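Local coordinates for protein LbaCas13a H328A (C2c2) (Lachnospiraceae bacterium NK4A179, PDB 5WLH) that binds a CRISPR guide RNA precursor and probably acts as an RNA-guided ribonuclease that cleaves RNA at adenines, at residues A626-E631 and D964-L969; R634-M639 and K885-Y890; N647-M650 and D656-K659. One frame throughout, in Å; residues are numbered along the deposited sequence.

Contact 1: residues A626-E631 and D964-L969; sequences AMFEHE and DAVIDL
Leu-969 and Phe-628 account for most of the surface buried here, 73 and 65 Å² respectively, and they meet where one corner of the phenyl ring reaches across the wide separation of two helix axes. The short axes of 626-631 and 964-969 come no closer than 12.0 Å and are inclined at 68°, so the span must be filled by side chains. Phe-628 does this with CG anti to its backbone N (chi1 180°), which swings the ring out from a CB that does not itself aim at the partner. Its CE1 lies 4.1 Å from CD1 of Leu-969 and 4.0 Å from CG2 of Val-966, both methyls approaching the ring obliquely. A dozen residues ahead of helix 621-632 the sequence carries an R-X4-H pattern, as in HEPN nucleases, so this packing lies close along the chain to a probable catalytic element. Glu-631 touches the other branch of Leu-969: its OE1 is 4.2 Å from CD2, a plain packing distance. That oxygen is engaged by two residues of helix 901-911, being hydrogen-bonded to Tyr-907 OH and forming a salt bridge with Arg-911 NE, an arrangement likely to favour the ionised form. Tyr-907 also meets the Phe-628 ring edge-to-face and touches Val-966 and Leu-969, while Leu-893 and Val-897 of helix 891-898 pack on Phe-628.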
ATOM      1  N   ALA A 626      -5.867  28.605 -21.794  1.00 31.19           N
ATOM      2  CA  ALA A 626      -6.558  28.566 -23.078  1.00 31.41           C
ATOM      3  C   ALA A 626      -6.569  27.162 -23.655  1.00 30.97           C
ATOM      4  O   ALA A 626      -7.534  26.773 -24.327  1.00 30.03           O
ATOM      5  CB  ALA A 626      -5.901  29.540 -24.064  1.00 28.41           C
ATOM      6  N   MET A 627      -5.511  26.391 -23.417  1.00 27.79           N
ATOM      7  CA  MET A 627      -5.517  25.001 -23.863  1.00 27.69           C
ATOM      8  C   MET A 627      -6.551  24.189 -23.100  1.00 27.96           C
ATOM      9  O   MET A 627      -7.247  23.351 -23.690  1.00 29.85           O
ATOM     10  CB  MET A 627      -4.133  24.389 -23.705  1.00 26.15           C
ATOM     11  CG  MET A 627      -3.146  24.839 -24.758  1.00 30.91           C
ATOM     12  SD  MET A 627      -1.538  24.063 -24.560  1.00 35.53           S
ATOM     13  CE  MET A 627      -1.786  22.459 -25.338  1.00 32.02           C
ATOM     14  N   PHE A 628      -6.681  24.431 -21.793  1.00 26.29           N
ATOM     15  CA  PHE A 628      -7.727  23.754 -21.038  1.00 28.94           C
ATOM     16  C   PHE A 628      -9.103  24.096 -21.588  1.00 26.69           C
ATOM     17  O   PHE A 628      -9.932  23.207 -21.811  1.00 26.29           O
ATOM     18  CB  PHE A 628      -7.665  24.115 -19.558  1.00 26.65           C
ATOM     19  CG  PHE A 628      -8.738  23.443 -18.749  1.00 28.58           C
ATOM     20  CD1 PHE A 628      -8.630  22.096 -18.422  1.00 27.99           C
ATOM     21  CD2 PHE A 628      -9.867  24.134 -18.347  1.00 27.15           C
ATOM     22  CE1 PHE A 628      -9.623  21.471 -17.691  1.00 24.54           C
ATOM     23  CE2 PHE A 628     -10.859  23.516 -17.618  1.00 30.81           C
ATOM     24  CZ  PHE A 628     -10.739  22.172 -17.296  1.00 28.09           C
ATOM     25  N   GLU A 629      -9.380  25.388 -21.792  1.00 28.36           N
ATOM     26  CA  GLU A 629     -10.690  25.745 -22.326  1.00 26.68           C
ATOM     27  C   GLU A 629     -10.910  25.093 -23.684  1.00 26.66           C
ATOM     28  O   GLU A 629     -12.005  24.606 -23.973  1.00 27.67           O
ATOM     29  CB  GLU A 629     -10.848  27.262 -22.426  1.00 30.79           C
ATOM     30  CG  GLU A 629     -12.180  27.665 -23.049  1.00 38.77           C
ATOM     31  CD  GLU A 629     -12.455  29.143 -22.928  1.00 45.57           C
ATOM     32  OE1 GLU A 629     -11.479  29.919 -22.961  1.00 45.19           O
ATOM     33  OE2 GLU A 629     -13.644  29.526 -22.815  1.00 49.83           O
ATOM     34  N   HIS A 630      -9.873  25.063 -24.521  1.00 26.53           N
ATOM     35  CA  HIS A 630      -9.996  24.427 -25.826  1.00 31.08           C
ATOM     36  C   HIS A 630     -10.375  22.963 -25.676  1.00 29.59           C
ATOM     37  O   HIS A 630     -11.212  22.450 -26.423  1.00 28.50           O
ATOM     38  CB  HIS A 630      -8.688  24.582 -26.599  1.00 32.04           C
ATOM     39  CG  HIS A 630      -8.771  24.161 -28.035  1.00 35.69           C
ATOM     40  ND1 HIS A 630      -8.429  22.894 -28.458  1.00 34.37           N
ATOM     41  CD2 HIS A 630      -9.142  24.842 -29.145  1.00 35.85           C
ATOM     42  CE1 HIS A 630      -8.594  22.810 -29.767  1.00 38.45           C
ATOM     43  NE2 HIS A 630      -9.028  23.978 -30.208  1.00 39.48           N
ATOM     44  N   GLU A 631      -9.792  22.282 -24.688  1.00 29.32           N
ATOM     45  CA  GLU A 631     -10.114  20.874 -24.482  1.00 25.76           C
ATOM     46  C   GLU A 631     -11.517  20.688 -23.918  1.00 25.53           C
ATOM     47  O   GLU A 631     -12.200  19.726 -24.279  1.00 29.93           O
ATOM     48  CB  GLU A 631      -9.059  20.234 -23.576  1.00 27.23           C
ATOM     49  CG  GLU A 631      -7.710  20.199 -24.249  1.00 25.03           C
ATOM     50  CD  GLU A 631      -6.925  18.932 -23.956  1.00 29.32           C
ATOM     51  OE1 GLU A 631      -6.487  18.777 -22.796  1.00 27.57           O
ATOM     52  OE2 GLU A 631      -6.738  18.109 -24.882  1.00 30.52           O
ATOM     53  N   ASP A 964     -11.215  17.079  -9.341  1.00 19.89           N
ATOM     54  CA  ASP A 964     -11.891  15.904  -9.857  1.00 19.07           C
ATOM     55  C   ASP A 964     -12.283  16.094 -11.313  1.00 25.33           C
ATOM     56  O   ASP A 964     -11.955  15.265 -12.167  1.00 21.62           O
ATOM     57  CB  ASP A 964     -13.104  15.594  -8.987  1.00 21.05           C
ATOM     58  CG  ASP A 964     -13.697  14.230  -9.280  1.00 26.00           C
ATOM     59  OD1 ASP A 964     -14.318  14.070 -10.357  1.00 28.35           O
ATOM     60  OD2 ASP A 964     -13.525  13.302  -8.453  1.00 27.64           O
ATOM     61  N   ALA A 965     -12.965  17.205 -11.618  1.00 22.34           N
ATOM     62  CA  ALA A 965     -13.425  17.438 -12.980  1.00 25.03           C
ATOM     63  C   ALA A 965     -12.254  17.541 -13.940  1.00 21.83           C
ATOM     64  O   ALA A 965     -12.335  17.079 -15.080  1.00 22.80           O
ATOM     65  CB  ALA A 965     -14.264  18.714 -13.030  1.00 25.61           C
ATOM     66  N   VAL A 966     -11.155  18.153 -13.498  1.00 21.68           N
ATOM     67  CA  VAL A 966      -9.992  18.284 -14.365  1.00 22.93           C
ATOM     68  C   VAL A 966      -9.395  16.919 -14.660  1.00 25.09           C
ATOM     69  O   VAL A 966      -9.103  16.585 -15.815  1.00 22.75           O
ATOM     70  CB  VAL A 966      -8.951  19.211 -13.726  1.00 23.70           C
ATOM     71  CG1 VAL A 966      -7.666  19.094 -14.475  1.00 24.78           C
ATOM     72  CG2 VAL A 966      -9.456  20.669 -13.736  1.00 23.04           C
ATOM     73  N   ILE A 967      -9.162  16.125 -13.613  1.00 22.05           N
ATOM     74  CA  ILE A 967      -8.579  14.806 -13.841  1.00 18.08           C
ATOM     75  C   ILE A 967      -9.508  13.964 -14.697  1.00 20.15           C
ATOM     76  O   ILE A 967      -9.062  13.259 -15.605  1.00 20.62           O
ATOM     77  CB  ILE A 967      -8.263  14.103 -12.515  1.00 17.40           C
ATOM     78  CG1 ILE A 967      -7.292  14.930 -11.680  1.00 22.31           C
ATOM     79  CG2 ILE A 967      -7.640  12.719 -12.805  1.00 21.87           C
ATOM     80  CD1 ILE A 967      -6.911  14.246 -10.367  1.00 23.51           C
ATOM     81  N   ASP A 968     -10.813  14.021 -14.410  1.00 21.94           N
ATOM     82  CA  ASP A 968     -11.797  13.280 -15.192  1.00 21.24           C
ATOM     83  C   ASP A 968     -11.738  13.676 -16.661  1.00 23.78           C
ATOM     84  O   ASP A 968     -11.849  12.816 -17.552  1.00 23.83           O
ATOM     85  CB  ASP A 968     -13.191  13.514 -14.615  1.00 25.32           C
ATOM     86  CG  ASP A 968     -14.289  12.897 -15.469  1.00 30.82           C
ATOM     87  OD1 ASP A 968     -14.584  11.703 -15.286  1.00 29.46           O
ATOM     88  OD2 ASP A 968     -14.846  13.612 -16.335  1.00 30.14           O
ATOM     89  N   LEU A 969     -11.539  14.970 -16.935  1.00 23.35           N
ATOM     90  CA  LEU A 969     -11.356  15.413 -18.314  1.00 23.37           C
ATOM     91  C   LEU A 969     -10.148  14.728 -18.932  1.00 22.23           C
ATOM     92  O   LEU A 969     -10.219  14.230 -20.060  1.00 22.05           O
ATOM     93  CB  LEU A 969     -11.227  16.942 -18.370  1.00 21.97           C
ATOM     94  CG  LEU A 969     -10.813  17.530 -19.723  1.00 25.42           C
ATOM     95  CD1 LEU A 969     -11.583  18.815 -20.049  1.00 26.90           C
ATOM     96  CD2 LEU A 969      -9.298  17.792 -19.778  1.00 26.60           C
TER

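Contact 2: residues R634-M639 and K885-Y890; sequences RMTVVM and KYVKPY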
ATOM      1  N   ARG A 634     -14.329  20.256 -26.470  1.00 32.84           N
ATOM      2  CA  ARG A 634     -14.563  19.028 -27.214  1.00 34.58           C
ATOM      3  C   ARG A 634     -15.261  17.950 -26.390  1.00 33.50           C
ATOM      4  O   ARG A 634     -15.651  16.924 -26.953  1.00 32.62           O
ATOM      5  CB  ARG A 634     -13.250  18.489 -27.813  1.00 38.63           C
ATOM      6  CG  ARG A 634     -12.150  18.096 -26.850  1.00 36.73           C
ATOM      7  CD  ARG A 634     -10.867  17.707 -27.613  1.00 35.08           C
ATOM      8  NE  ARG A 634     -11.023  16.426 -28.299  1.00 32.84           N
ATOM      9  CZ  ARG A 634     -10.134  15.434 -28.269  1.00 30.34           C
ATOM     10  NH1 ARG A 634      -8.989  15.571 -27.605  1.00 30.67           N
ATOM     11  NH2 ARG A 634     -10.375  14.308 -28.926  1.00 29.88           N
ATOM     12  N   MET A 635     -15.497  18.184 -25.095  1.00 31.37           N
ATOM     13  CA  MET A 635     -15.925  17.103 -24.205  1.00 32.12           C
ATOM     14  C   MET A 635     -17.294  16.549 -24.578  1.00 31.28           C
ATOM     15  O   MET A 635     -17.501  15.332 -24.545  1.00 29.73           O
ATOM     16  CB  MET A 635     -15.924  17.585 -22.757  1.00 30.27           C
ATOM     17  CG  MET A 635     -14.522  17.877 -22.226  1.00 30.99           C
ATOM     18  SD  MET A 635     -13.357  16.545 -22.589  1.00 33.96           S
ATOM     19  CE  MET A 635     -13.998  15.249 -21.523  1.00 32.45           C
ATOM     20  N   THR A 636     -18.260  17.417 -24.896  1.00 36.86           N
ATOM     21  CA  THR A 636     -19.573  16.900 -25.272  1.00 38.48           C
ATOM     22  C   THR A 636     -19.491  16.100 -26.568  1.00 36.73           C
ATOM     23  O   THR A 636     -20.131  15.050 -26.696  1.00 37.63           O
ATOM     24  CB  THR A 636     -20.597  18.034 -25.385  1.00 41.37           C
ATOM     25  OG1 THR A 636     -20.176  18.992 -26.366  1.00 41.75           O
ATOM     26  CG2 THR A 636     -20.778  18.723 -24.040  1.00 41.22           C
ATOM     27  N   VAL A 637     -18.680  16.558 -27.525  1.00 34.46           N
ATOM     28  CA  VAL A 637     -18.475  15.802 -28.757  1.00 38.80           C
ATOM     29  C   VAL A 637     -17.860  14.441 -28.448  1.00 38.05           C
ATOM     30  O   VAL A 637     -18.282  13.413 -28.990  1.00 32.23           O
ATOM     31  CB  VAL A 637     -17.598  16.599 -29.740  1.00 44.32           C
ATOM     32  CG1 VAL A 637     -17.382  15.804 -31.023  1.00 38.95           C
ATOM     33  CG2 VAL A 637     -18.218  17.955 -30.042  1.00 47.04           C
ATOM     34  N   VAL A 638     -16.841  14.421 -27.583  1.00 36.28           N
ATOM     35  CA  VAL A 638     -16.167  13.165 -27.246  1.00 30.55           C
ATOM     36  C   VAL A 638     -17.143  12.187 -26.606  1.00 27.83           C
ATOM     37  O   VAL A 638     -17.152  10.989 -26.920  1.00 30.15           O
ATOM     38  CB  VAL A 638     -14.968  13.435 -26.312  1.00 30.67           C
ATOM     39  CG1 VAL A 638     -14.417  12.126 -25.769  1.00 26.76           C
ATOM     40  CG2 VAL A 638     -13.898  14.225 -27.022  1.00 32.81           C
ATOM     41  N   MET A 639     -17.952  12.674 -25.665  1.00 26.86           N
ATOM     42  CA  MET A 639     -18.836  11.767 -24.945  1.00 29.76           C
ATOM     43  C   MET A 639     -19.938  11.238 -25.856  1.00 29.42           C
ATOM     44  O   MET A 639     -20.299  10.056 -25.778  1.00 25.63           O
ATOM     45  CB  MET A 639     -19.415  12.459 -23.712  1.00 30.21           C
ATOM     46  CG  MET A 639     -18.358  12.841 -22.656  1.00 29.61           C
ATOM     47  SD  MET A 639     -17.139  11.544 -22.339  1.00 30.42           S
ATOM     48  CE  MET A 639     -18.156  10.334 -21.505  1.00 28.81           C
ATOM     49  N   LYS A 885     -25.345  22.029 -27.705  1.00 66.06           N
ATOM     50  CA  LYS A 885     -26.233  23.164 -27.479  1.00 64.33           C
ATOM     51  C   LYS A 885     -27.028  23.013 -26.188  1.00 63.90           C
ATOM     52  O   LYS A 885     -27.403  24.018 -25.573  1.00 59.29           O
ATOM     53  CB  LYS A 885     -27.174  23.324 -28.677  1.00 64.78           C
ATOM     54  CG  LYS A 885     -28.170  24.466 -28.567  1.00 67.47           C
ATOM     55  CD  LYS A 885     -29.513  24.086 -29.172  1.00 69.61           C
ATOM     56  CE  LYS A 885     -29.351  23.473 -30.559  1.00 71.42           C
ATOM     57  NZ  LYS A 885     -30.559  22.709 -30.976  1.00 72.02           N
ATOM     58  N   TYR A 886     -27.273  21.780 -25.746  1.00 68.17           N
ATOM     59  CA  TYR A 886     -28.177  21.546 -24.628  1.00 71.56           C
ATOM     60  C   TYR A 886     -27.498  21.580 -23.264  1.00 69.38           C
ATOM     61  O   TYR A 886     -28.190  21.744 -22.253  1.00 70.62           O
ATOM     62  CB  TYR A 886     -28.881  20.194 -24.789  1.00 74.73           C
ATOM     63  CG  TYR A 886     -29.930  20.151 -25.883  1.00 78.59           C
ATOM     64  CD1 TYR A 886     -29.562  20.082 -27.220  1.00 79.12           C
ATOM     65  CD2 TYR A 886     -31.287  20.163 -25.575  1.00 80.70           C
ATOM     66  CE1 TYR A 886     -30.515  20.035 -28.225  1.00 80.08           C
ATOM     67  CE2 TYR A 886     -32.248  20.114 -26.572  1.00 81.45           C
ATOM     68  CZ  TYR A 886     -31.855  20.052 -27.896  1.00 80.30           C
ATOM     69  OH  TYR A 886     -32.804  20.004 -28.891  1.00 78.30           O
ATOM     70  N   VAL A 887     -26.176  21.411 -23.200  1.00 63.39           N
ATOM     71  CA  VAL A 887     -25.470  21.272 -21.931  1.00 55.86           C
ATOM     72  C   VAL A 887     -24.204  22.122 -21.956  1.00 51.65           C
ATOM     73  O   VAL A 887     -23.599  22.336 -23.010  1.00 49.19           O
ATOM     74  CB  VAL A 887     -25.128  19.793 -21.632  1.00 54.21           C
ATOM     75  CG1 VAL A 887     -26.374  18.922 -21.702  1.00 50.81           C
ATOM     76  CG2 VAL A 887     -24.079  19.282 -22.600  1.00 52.62           C
ATOM     77  N   LYS A 888     -23.806  22.614 -20.777  1.00 46.33           N
ATOM     78  CA  LYS A 888     -22.560  23.367 -20.616  1.00 42.52           C
ATOM     79  C   LYS A 888     -21.911  23.011 -19.279  1.00 37.18           C
ATOM     80  O   LYS A 888     -21.754  23.863 -18.403  1.00 32.40           O
ATOM     81  CB  LYS A 888     -22.820  24.873 -20.703  1.00 43.02           C
ATOM     82  CG  LYS A 888     -23.500  25.342 -21.978  1.00 46.55           C
ATOM     83  CD  LYS A 888     -22.546  25.353 -23.165  1.00 51.01           C
ATOM     84  CE  LYS A 888     -23.320  25.351 -24.486  1.00 52.66           C
ATOM     85  NZ  LYS A 888     -22.487  24.903 -25.639  1.00 51.64           N
ATOM     86  N   PRO A 889     -21.501  21.751 -19.094  1.00 35.85           N
ATOM     87  CA  PRO A 889     -20.989  21.345 -17.773  1.00 32.45           C
ATOM     88  C   PRO A 889     -19.701  22.047 -17.349  1.00 30.97           C
ATOM     89  O   PRO A 889     -19.450  22.149 -16.144  1.00 32.79           O
ATOM     90  CB  PRO A 889     -20.785  19.827 -17.920  1.00 32.51           C
ATOM     91  CG  PRO A 889     -20.647  19.596 -19.392  1.00 32.27           C
ATOM     92  CD  PRO A 889     -21.529  20.623 -20.045  1.00 37.30           C
ATOM     93  N   TYR A 890     -18.882  22.542 -18.275  1.00 27.89           N
ATOM     94  CA  TYR A 890     -17.569  23.073 -17.913  1.00 27.85           C
ATOM     95  C   TYR A 890     -17.548  24.584 -17.750  1.00 34.38           C
ATOM     96  O   TYR A 890     -16.480  25.143 -17.492  1.00 30.75           O
ATOM     97  CB  TYR A 890     -16.520  22.651 -18.952  1.00 25.56           C
ATOM     98  CG  TYR A 890     -16.216  21.181 -18.857  1.00 28.81           C
ATOM     99  CD1 TYR A 890     -15.287  20.699 -17.934  1.00 29.90           C
ATOM    100  CD2 TYR A 890     -16.884  20.274 -19.657  1.00 30.50           C
ATOM    101  CE1 TYR A 890     -15.032  19.342 -17.831  1.00 27.66           C
ATOM    102  CE2 TYR A 890     -16.635  18.931 -19.570  1.00 32.12           C
ATOM    103  CZ  TYR A 890     -15.716  18.462 -18.662  1.00 32.49           C
ATOM    104  OH  TYR A 890     -15.489  17.105 -18.603  1.00 28.39           O
TER
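The phenol ring of Tyr-890 takes Met-635 obliquely at its CE2 corner: CE2 is 3.5 Å from Met-635 CB and 3.6 Å from Met-635 CG. Along the same side of the phenol the thioether chain continues, its CE reaching 3.8 Å from Tyr-890 OH. The methionine chain lies roughly perpendicular to the tyrosine side chain, and the bends of Met-635 at chi2 (-48°) and chi3 (-69°) fold its end back onto the hydroxyl end of the tyrosine. Leu-969 of helix 960-974 packs on both residues. The Pro-889 ring, puckered rather than flat, is a looser neighbour, with CD 4.5 Å from Thr-636 CG2. Structurally, this is the N-terminal part of helix 635-645 packed against an irregular loop that runs into helix 891-898, joining parts far apart in sequence through apolar contacts. An alanine in place of Tyr-890 would probably open a gap beside Met-635 and leave its bent end less restrained. Earlier in the loop, Val-887 and Thr-636 run alongside each other in opposing senses, their CG2 methyls 3.6 Å apart. Thr-636 presents that methyl because CG2 stands anti to its carbonyl carbon, with OG1 at chi1 59°. Beyond this pair, Val-887 rests on Ile-662 of helix 654-665, and Thr-636 also touches Ala-884.

Contact 3: residues N647-M650 and D656-K659; sequences NLPM and DLKK
Leu-657 reaches from the helix to the loop at Leu-648 and Pro-649, and the residue contributes 66 of the 112 Å² buried between the two segments. Starting at CB, the bond from CA already aims at the loop. The next step sets CG anti to the carbonyl carbon of Leu-657 (chi1 -64°), and the isopropyl end is thereby carried outward to meet the 647-650 turn. At CG the chain forks. CD1 does most of the touching: it sits over the peptide link between the two loop residues, 3.6 Å from Leu-648 O and 3.6 Å from Pro-649 N. The same methyl lies 3.9 Å from Leu-648 CB and 4.0 Å from Pro-649 CD, so a single carbon is wedged against backbone and side chain together. CD2, the other branch, meets Leu-648 CB at 4.2 Å. The leucine stands nearly square to the proline side chain. Phe-643 of helix 635-645 also packs on Leu-657, and Tyr-644 of that helix on Pro-649, while Asn-647 packs on a uracil base of the bound RNA. The loop has its own internal tie, Met-650 N to Asn-647 O at 3.0 Å. Asn-647, with positive phi (73°) and two bonds back into the last turn, ends the preceding helix in a Schellman motif, and the arrangement as a whole is a helix-loop-helix connection whose second helix packs a leucine back onto the linker.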
ATOM      1  N   ASN A 647     -21.538   1.788 -30.703  1.00 32.75           N
ATOM      2  CA  ASN A 647     -22.608   1.254 -31.545  1.00 30.11           C
ATOM      3  C   ASN A 647     -23.994   1.415 -30.944  1.00 33.74           C
ATOM      4  O   ASN A 647     -24.926   0.709 -31.346  1.00 35.66           O
ATOM      5  CB  ASN A 647     -22.357  -0.220 -31.888  1.00 32.09           C
ATOM      6  CG  ASN A 647     -21.086  -0.409 -32.662  1.00 32.47           C
ATOM      7  OD1 ASN A 647     -20.880   0.235 -33.684  1.00 31.07           O
ATOM      8  ND2 ASN A 647     -20.202  -1.267 -32.162  1.00 38.32           N
ATOM      9  N   LEU A 648     -24.173   2.335 -30.000  1.00 28.13           N
ATOM     10  CA  LEU A 648     -25.506   2.540 -29.443  1.00 30.66           C
ATOM     11  C   LEU A 648     -26.514   2.999 -30.491  1.00 28.68           C
ATOM     12  O   LEU A 648     -27.672   2.554 -30.423  1.00 32.67           O
ATOM     13  CB  LEU A 648     -25.448   3.534 -28.274  1.00 30.33           C
ATOM     14  CG  LEU A 648     -25.140   2.955 -26.889  1.00 35.08           C
ATOM     15  CD1 LEU A 648     -26.102   1.831 -26.532  1.00 30.46           C
ATOM     16  CD2 LEU A 648     -23.692   2.499 -26.781  1.00 38.96           C
ATOM     17  N   PRO A 649     -26.176   3.867 -31.451  1.00 31.33           N
ATOM     18  CA  PRO A 649     -27.166   4.217 -32.483  1.00 33.71           C
ATOM     19  C   PRO A 649     -27.418   3.110 -33.487  1.00 37.13           C
ATOM     20  O   PRO A 649     -28.236   3.301 -34.396  1.00 39.46           O
ATOM     21  CB  PRO A 649     -26.558   5.452 -33.159  1.00 33.49           C
ATOM     22  CG  PRO A 649     -25.134   5.439 -32.811  1.00 38.42           C
ATOM     23  CD  PRO A 649     -25.000   4.755 -31.503  1.00 34.34           C
ATOM     24  N   MET A 650     -26.741   1.970 -33.362  1.00 37.12           N
ATOM     25  CA  MET A 650     -27.089   0.796 -34.147  1.00 40.15           C
ATOM     26  C   MET A 650     -28.314   0.087 -33.590  1.00 40.54           C
ATOM     27  O   MET A 650     -28.941  -0.706 -34.306  1.00 42.84           O
ATOM     28  CB  MET A 650     -25.902  -0.168 -34.188  1.00 41.96           C
ATOM     29  CG  MET A 650     -26.077  -1.406 -35.046  1.00 45.74           C
ATOM     30  SD  MET A 650     -24.529  -2.329 -35.171  1.00 49.67           S
ATOM     31  CE  MET A 650     -23.452  -1.053 -35.813  1.00 45.49           C
ATOM     32  N   ASP A 656     -33.819   9.105 -28.481  1.00 32.06           N
ATOM     33  CA  ASP A 656     -33.749   8.474 -27.167  1.00 30.99           C
ATOM     34  C   ASP A 656     -32.341   8.563 -26.593  1.00 30.58           C
ATOM     35  O   ASP A 656     -32.169   8.826 -25.395  1.00 31.44           O
ATOM     36  CB  ASP A 656     -34.175   7.012 -27.248  1.00 33.22           C
ATOM     37  CG  ASP A 656     -35.649   6.843 -27.602  1.00 39.52           C
ATOM     38  OD1 ASP A 656     -36.340   7.862 -27.820  1.00 38.78           O
ATOM     39  OD2 ASP A 656     -36.111   5.678 -27.648  1.00 40.13           O
ATOM     40  N   LEU A 657     -31.324   8.339 -27.435  1.00 32.31           N
ATOM     41  CA  LEU A 657     -29.940   8.475 -26.982  1.00 28.63           C
ATOM     42  C   LEU A 657     -29.602   9.919 -26.649  1.00 32.05           C
ATOM     43  O   LEU A 657     -28.819  10.181 -25.727  1.00 29.98           O
ATOM     44  CB  LEU A 657     -28.980   7.928 -28.035  1.00 27.73           C
ATOM     45  CG  LEU A 657     -29.133   6.424 -28.275  1.00 28.72           C
ATOM     46  CD1 LEU A 657     -28.265   5.942 -29.448  1.00 31.31           C
ATOM     47  CD2 LEU A 657     -28.825   5.646 -27.000  1.00 28.97           C
ATOM     48  N   LYS A 658     -30.176  10.873 -27.385  1.00 29.27           N
ATOM     49  CA  LYS A 658     -29.944  12.273 -27.058  1.00 28.07           C
ATOM     50  C   LYS A 658     -30.466  12.597 -25.671  1.00 29.34           C
ATOM     51  O   LYS A 658     -29.801  13.293 -24.897  1.00 27.54           O
ATOM     52  CB  LYS A 658     -30.609  13.189 -28.090  1.00 33.67           C
ATOM     53  CG  LYS A 658     -30.597  14.664 -27.656  1.00 41.25           C
ATOM     54  CD  LYS A 658     -31.727  15.457 -28.296  1.00 51.68           C
ATOM     55  CE  LYS A 658     -31.380  15.823 -29.714  1.00 56.32           C
ATOM     56  NZ  LYS A 658     -30.098  16.574 -29.734  1.00 60.11           N
ATOM     57  N   LYS A 659     -31.672  12.125 -25.351  1.00 29.00           N
ATOM     58  CA  LYS A 659     -32.214  12.341 -24.017  1.00 30.78           C
ATOM     59  C   LYS A 659     -31.266  11.798 -22.959  1.00 28.77           C
ATOM     60  O   LYS A 659     -30.966  12.478 -21.971  1.00 26.90           O
ATOM     61  CB  LYS A 659     -33.588  11.688 -23.887  1.00 30.26           C
ATOM     62  CG  LYS A 659     -34.192  11.808 -22.501  1.00 35.00           C
ATOM     63  CD  LYS A 659     -34.053  10.516 -21.733  1.00 39.07           C
ATOM     64  CE  LYS A 659     -35.047  10.419 -20.583  1.00 40.84           C
ATOM     65  NZ  LYS A 659     -34.774  11.415 -19.506  1.00 37.58           N
TER

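In the fold
Going from the N terminus, the chain passes through the first segments of contact 1 (626-631) and contact 2 (634-639), on consecutive helices, then enters contact 3. That contact closes first, a local loop with only five residues between 647-650 and 656-659. Contact 2 closes next, at 885-890 after 245 intervening residues, and contact 1 last, at 964-969 after 332. The three loops are therefore concentric and none cross. In space contacts 1 and 2 adjoin, with Leu-969 CD1 3.8 Å from Met-635 CG; contacts 2 and 3 meet through Tyr-886 and Lys-658. Contact 3 folds helix 654-665 onto the linker after 635-645, while contacts 1 and 2 tie helices 621-632 and 635-645 to helix 960-974 and the 885-890 loop.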